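Local coordinates for iron-regulated outer membrane protein (Neisseria meningitidis, PDB 4B7O) that transports iron across the outer membrane as a TonB-dependent transporter, probably by taking up ferric siderophores, at residues 195-200 and 222-227; 218-223 and 245-250. All coordinates share one frame; numbering follows the deposited sequence.

Contact 1 (195-200 and 222-227); sequences SNEGVS and DEKEYE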
loop_
_atom_site.group_PDB
_atom_site.type_symbol
_atom_site.label_atom_id
_atom_site.label_comp_id
_atom_site.label_asym_id
_atom_site.label_seq_id
_atom_site.Cartn_x
_atom_site.Cartn_y
_atom_site.Cartn_z
ATOM N N SER A 195 -8.915 22.027 -10.324
ATOM C CA SER A 195 -8.692 22.853 -11.502
ATOM C C SER A 195 -7.975 22.008 -12.521
ATOM O O SER A 195 -8.165 22.189 -13.699
ATOM C CB SER A 195 -7.860 24.089 -11.149
ATOM O OG SER A 195 -6.463 23.829 -11.195
ATOM N N ASN A 196 -7.191 21.056 -12.030
ATOM C CA ASN A 196 -6.326 20.250 -12.837
ATOM C C ASN A 196 -6.439 18.793 -12.417
ATOM O O ASN A 196 -5.547 18.293 -11.740
ATOM C CB ASN A 196 -4.861 20.729 -12.611
ATOM C CG ASN A 196 -3.875 20.035 -13.520
ATOM O OD1 ASN A 196 -4.268 19.484 -14.563
ATOM N ND2 ASN A 196 -2.585 20.059 -13.145
ATOM N N GLU A 197 -7.533 18.108 -12.710
ATOM C CA GLU A 197 -8.768 18.644 -13.181
ATOM C C GLU A 197 -9.767 17.577 -12.774
ATOM O O GLU A 197 -9.621 16.407 -13.125
ATOM C CB GLU A 197 -8.782 18.832 -14.729
ATOM C CG GLU A 197 -10.093 19.506 -15.231
ATOM C CD GLU A 197 -10.247 19.573 -16.758
ATOM O OE1 GLU A 197 -9.250 19.844 -17.466
ATOM O OE2 GLU A 197 -11.375 19.367 -17.273
ATOM N N GLY A 198 -10.790 17.948 -12.038
ATOM C CA GLY A 198 -11.779 16.943 -11.649
ATOM C C GLY A 198 -12.888 17.519 -10.815
ATOM O O GLY A 198 -12.797 18.658 -10.373
ATOM N N VAL A 199 -13.931 16.728 -10.587
ATOM C CA VAL A 199 -14.955 17.094 -9.644
ATOM C C VAL A 199 -15.321 15.864 -8.845
ATOM O O VAL A 199 -15.382 14.767 -9.380
ATOM C CB VAL A 199 -16.218 17.647 -10.341
ATOM C CG1 VAL A 199 -15.844 18.476 -11.579
ATOM C CG2 VAL A 199 -17.144 16.522 -10.731
ATOM N N SER A 200 -15.567 16.022 -7.556
ATOM C CA SER A 200 -15.911 14.832 -6.776
ATOM C C SER A 200 -17.074 15.128 -5.874
ATOM O O SER A 200 -17.382 16.286 -5.628
ATOM C CB SER A 200 -14.709 14.319 -5.981
ATOM O OG SER A 200 -14.318 15.289 -5.030
ATOM N N ASP A 222 -14.519 12.140 -10.300
ATOM C CA ASP A 222 -14.378 12.011 -11.726
ATOM C C ASP A 222 -13.228 12.834 -12.245
ATOM O O ASP A 222 -13.277 14.048 -12.258
ATOM C CB ASP A 222 -15.675 12.406 -12.410
ATOM C CG ASP A 222 -15.625 12.160 -13.900
ATOM O OD1 ASP A 222 -14.696 11.445 -14.349
ATOM O OD2 ASP A 222 -16.505 12.700 -14.616
ATOM N N GLU A 223 -12.134 12.223 -12.633
ATOM C CA GLU A 223 -11.024 13.129 -12.956
ATOM C C GLU A 223 -10.660 13.103 -14.422
ATOM O O GLU A 223 -10.518 12.047 -14.985
ATOM C CB GLU A 223 -9.789 12.822 -12.113
ATOM C CG GLU A 223 -9.944 12.994 -10.605
ATOM C CD GLU A 223 -8.741 12.441 -9.850
ATOM O OE1 GLU A 223 -8.316 11.300 -10.198
ATOM O OE2 GLU A 223 -8.207 13.139 -8.937
ATOM N N LYS A 224 -10.501 14.274 -15.016
ATOM C CA LYS A 224 -9.967 14.405 -16.366
ATOM C C LYS A 224 -8.456 14.254 -16.385
ATOM O O LYS A 224 -7.830 14.114 -15.356
ATOM C CB LYS A 224 -10.286 15.792 -16.961
ATOM C CG LYS A 224 -11.755 16.069 -17.266
ATOM C CD LYS A 224 -12.597 14.810 -17.216
ATOM C CE LYS A 224 -14.054 15.205 -16.951
ATOM N NZ LYS A 224 -14.925 14.005 -16.742
ATOM N N GLU A 225 -7.874 14.373 -17.577
ATOM C CA GLU A 225 -6.475 14.158 -17.766
ATOM C C GLU A 225 -5.796 15.363 -17.191
ATOM O O GLU A 225 -6.270 16.482 -17.352
ATOM C CB GLU A 225 -6.161 13.984 -19.226
ATOM C CG GLU A 225 -6.531 12.636 -19.828
ATOM C CD GLU A 225 -6.159 12.590 -21.318
ATOM O OE1 GLU A 225 -5.999 13.695 -21.919
ATOM O OE2 GLU A 225 -5.991 11.471 -21.890
ATOM N N TYR A 226 -4.741 15.134 -16.430
ATOM C CA TYR A 226 -4.190 16.212 -15.639
ATOM C C TYR A 226 -3.063 16.805 -16.449
ATOM O O TYR A 226 -2.451 16.146 -17.302
ATOM C CB TYR A 226 -3.728 15.684 -14.240
ATOM C CG TYR A 226 -2.525 14.717 -14.299
ATOM C CD1 TYR A 226 -1.228 15.219 -14.381
ATOM C CD2 TYR A 226 -2.694 13.323 -14.303
ATOM C CE1 TYR A 226 -0.120 14.393 -14.434
ATOM C CE2 TYR A 226 -1.579 12.464 -14.384
ATOM C CZ TYR A 226 -0.286 13.022 -14.456
ATOM O OH TYR A 226 0.860 12.265 -14.570
ATOM N N GLU A 227 -2.753 18.048 -16.204
ATOM C CA GLU A 227 -1.550 18.530 -16.837
ATOM C C GLU A 227 -0.393 18.763 -15.879
ATOM O O GLU A 227 -0.566 19.224 -14.760
ATOM C CB GLU A 227 -1.808 19.736 -17.727
ATOM C CG GLU A 227 -2.736 20.777 -17.175
ATOM C CD GLU A 227 -2.772 21.989 -18.096
ATOM O OE1 GLU A 227 -1.824 22.816 -18.056
ATOM O OE2 GLU A 227 -3.733 22.102 -18.882
#

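Contact 2 (218-223 and 245-250); sequences YNRNDE and ALDKRS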
loop_
_atom_site.group_PDB
_atom_site.type_symbol
_atom_site.label_atom_id
_atom_site.label_comp_id
_atom_site.label_asym_id
_atom_site.label_seq_id
_atom_site.Cartn_x
_atom_site.Cartn_y
_atom_site.Cartn_z
ATOM N N TYR A 218 -21.214 6.444 -0.120
ATOM C CA TYR A 218 -20.965 6.463 -1.529
ATOM C C TYR A 218 -20.048 7.644 -1.883
ATOM O O TYR A 218 -20.246 8.752 -1.380
ATOM C CB TYR A 218 -22.304 6.628 -2.267
ATOM C CG TYR A 218 -22.091 6.753 -3.752
ATOM C CD1 TYR A 218 -21.704 5.635 -4.522
ATOM C CD2 TYR A 218 -22.230 7.979 -4.391
ATOM C CE1 TYR A 218 -21.476 5.742 -5.886
ATOM C CE2 TYR A 218 -22.018 8.088 -5.767
ATOM C CZ TYR A 218 -21.641 6.963 -6.504
ATOM O OH TYR A 218 -21.424 7.084 -7.855
ATOM N N ASN A 219 -19.111 7.444 -2.793
ATOM C CA ASN A 219 -18.223 8.529 -3.178
ATOM C C ASN A 219 -17.807 8.422 -4.630
ATOM O O ASN A 219 -17.443 7.348 -5.131
ATOM C CB ASN A 219 -16.974 8.577 -2.285
ATOM C CG ASN A 219 -16.462 9.999 -2.083
ATOM O OD1 ASN A 219 -15.585 10.511 -2.844
ATOM N ND2 ASN A 219 -17.027 10.675 -1.065
ATOM N N ARG A 220 -17.839 9.532 -5.333
ATOM C CA ARG A 220 -17.360 9.456 -6.669
ATOM C C ARG A 220 -16.391 10.555 -6.945
ATOM O O ARG A 220 -16.527 11.636 -6.445
ATOM C CB ARG A 220 -18.495 9.430 -7.659
ATOM C CG ARG A 220 -18.098 9.957 -9.019
ATOM C CD ARG A 220 -19.257 9.835 -9.972
ATOM N NE ARG A 220 -18.858 9.758 -11.378
ATOM C CZ ARG A 220 -19.368 10.551 -12.330
ATOM N NH1 ARG A 220 -20.265 11.486 -12.001
ATOM N NH2 ARG A 220 -18.984 10.424 -13.604
ATOM N N ASN A 221 -15.351 10.249 -7.697
ATOM C CA ASN A 221 -14.406 11.260 -8.059
ATOM C C ASN A 221 -14.080 11.150 -9.534
ATOM O O ASN A 221 -13.474 10.168 -9.982
ATOM C CB ASN A 221 -13.145 11.186 -7.208
ATOM C CG ASN A 221 -12.067 12.164 -7.680
ATOM O OD1 ASN A 221 -12.342 13.231 -8.280
ATOM N ND2 ASN A 221 -10.824 11.802 -7.421
ATOM N N ASP A 222 -14.519 12.140 -10.300
ATOM C CA ASP A 222 -14.378 12.011 -11.726
ATOM C C ASP A 222 -13.228 12.834 -12.245
ATOM O O ASP A 222 -13.277 14.048 -12.258
ATOM C CB ASP A 222 -15.675 12.406 -12.410
ATOM C CG ASP A 222 -15.625 12.160 -13.900
ATOM O OD1 ASP A 222 -14.696 11.445 -14.349
ATOM O OD2 ASP A 222 -16.505 12.700 -14.616
ATOM N N GLU A 223 -12.134 12.223 -12.633
ATOM C CA GLU A 223 -11.024 13.129 -12.956
ATOM C C GLU A 223 -10.660 13.103 -14.422
ATOM O O GLU A 223 -10.518 12.047 -14.985
ATOM C CB GLU A 223 -9.789 12.822 -12.113
ATOM C CG GLU A 223 -9.944 12.994 -10.605
ATOM C CD GLU A 223 -8.741 12.441 -9.850
ATOM O OE1 GLU A 223 -8.316 11.300 -10.198
ATOM O OE2 GLU A 223 -8.207 13.139 -8.937
ATOM N N ALA A 245 -7.132 9.951 -17.115
ATOM C CA ALA A 245 -8.493 10.220 -16.579
ATOM C C ALA A 245 -9.054 8.988 -15.924
ATOM O O ALA A 245 -8.941 7.883 -16.460
ATOM C CB ALA A 245 -9.457 10.675 -17.708
ATOM N N LEU A 246 -9.660 9.142 -14.760
ATOM C CA LEU A 246 -10.335 8.013 -14.147
ATOM C C LEU A 246 -11.588 8.433 -13.491
ATOM O O LEU A 246 -11.611 9.436 -12.769
ATOM C CB LEU A 246 -9.449 7.363 -13.098
ATOM C CG LEU A 246 -8.390 6.396 -13.672
ATOM C CD1 LEU A 246 -7.523 5.874 -12.525
ATOM C CD2 LEU A 246 -8.982 5.233 -14.477
ATOM N N ASP A 247 -12.641 7.671 -13.738
ATOM C CA ASP A 247 -13.833 7.837 -12.981
ATOM C C ASP A 247 -13.848 6.824 -11.841
ATOM O O ASP A 247 -14.165 5.660 -12.055
ATOM C CB ASP A 247 -15.085 7.659 -13.826
ATOM C CG ASP A 247 -16.334 8.029 -13.045
ATOM O OD1 ASP A 247 -16.279 8.898 -12.162
ATOM O OD2 ASP A 247 -17.383 7.475 -13.268
ATOM N N LYS A 248 -13.535 7.282 -10.635
ATOM C CA LYS A 248 -13.402 6.431 -9.435
ATOM C C LYS A 248 -14.677 6.421 -8.636
ATOM O O LYS A 248 -15.223 7.469 -8.296
ATOM C CB LYS A 248 -12.312 6.997 -8.553
ATOM C CG LYS A 248 -10.956 6.988 -9.249
ATOM C CD LYS A 248 -10.022 7.894 -8.482
ATOM C CE LYS A 248 -8.618 7.777 -8.986
ATOM N NZ LYS A 248 -7.858 8.990 -8.593
ATOM N N ARG A 249 -15.171 5.244 -8.337
ATOM C CA ARG A 249 -16.332 5.127 -7.476
ATOM C C ARG A 249 -16.053 4.201 -6.317
ATOM O O ARG A 249 -15.442 3.147 -6.483
ATOM C CB ARG A 249 -17.501 4.592 -8.261
ATOM C CG ARG A 249 -17.954 5.652 -9.223
ATOM C CD ARG A 249 -18.849 5.103 -10.293
ATOM N NE ARG A 249 -18.852 6.023 -11.420
ATOM C CZ ARG A 249 -19.625 5.820 -12.468
ATOM N NH1 ARG A 249 -20.436 4.761 -12.475
ATOM N NH2 ARG A 249 -19.596 6.654 -13.485
ATOM N N SER A 250 -16.488 4.589 -5.142
ATOM C CA SER A 250 -16.375 3.700 -4.034
ATOM C C SER A 250 -17.622 3.781 -3.213
ATOM O O SER A 250 -18.241 4.839 -3.141
ATOM C CB SER A 250 -15.143 4.036 -3.210
ATOM O OG SER A 250 -15.216 5.355 -2.716
#

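Contact 1 (195-200 and 222-227)
N196 and E227 meet through a carboxamide that reads the backbone of its partner. With CG anti to the N196 backbone N (chi1 -174°), OD1 accepts E227 N at 2.7 Å, nearly straight and on a lone pair, while N196 ND2 donates a hydrogen bond to E227 O, also 2.7 Å away and in the amide plane. ND2 also bonds R735 O, so this buried amide joins three parts of the chain. Further along, main-chain bonds take over where strands 198-209 and 212-223 of the barrel begin and end as an antiparallel hairpin: V199 N to D222 O at 3.2 Å, D222 N to V199 O at 2.9 Å, then K224 N to E197 O at 3.0 Å. G198 faces E223 as a non-hydrogen-bonded pair. Packing joins E197 to K224, whose CG lies 3.3 Å from E197 OE2. The lysine bends at chi2 (-13°), and its NZ turns to D222 OD2, a salt bridge of 3.0 Å entering from 48° above the carboxylate plane. K224 NZ thus stays 6.5 Å from E197 OE2, which implies that backbone and amide bonds, not a cross-strand ion pair, hold the end of the hairpin and its flanking loops together.

Contact 2 (218-223 and 245-250)
R220, its CG anti to the backbone N (chi1 154°) and its chain extended to NE, reaches across to D247, whose CG is likewise anti to N (chi1 -172°). This is antiparallel pairing of neighbouring strands in the transmembrane beta-barrel, 212-223 beside 246-259. Paired backbone bonds link N219 with S250, N221 with K248 and E223 with L246, the bond from L246 N to E223 O being weak. On the face of R220, D222, D247 and R249, a salt-bridge network forms: R220 NE meets the syn lone pair of D247 OD1 at 2.8 Å. R249 NE lies 3.7 Å from R220 NE, the two chains side by side; R249 also comes up to D247, but the place of D247 OD2 is doubtful. The D222 carboxylate, salt-bridged to K224, stands close to D247 (D222 OD1 to D247 OD1 3.7 Å), where K224 and R220 may offset the like charges, R220 through a long ion pair only. On the other face, K248 NZ meets E223 OE1 at 2.8 Å from 39° above the carboxylate plane. Both groups also bond N101 of the plug, and S250 OG reaches D140. Near the far end, Y218 lies alongside R249, its OH 4.0 Å from R249 CG.

How the contacts relate
Contacts 1 and 2 use the two edges of strand 212-223, their centres about 10 Å apart, so three successive barrel strands run side by side through them. D222 sits in a hydrogen-bonded pair with V199 in contact 1 and in a non-hydrogen-bonded pair with D247 in contact 2; E223 does the reverse. The two also touch directly, S200 CB lying 3.3 Å from R220 O, and E225 CG 3.9 Å from A245 N where the long connection 224-245 leaves and returns. Long connections of this kind are extracellular in TonB-dependent receptors, which suggests that contact 1 lies near the outer rim; contact 2 then probably lies further into the wall, its E223 and K248 side turned to the plug.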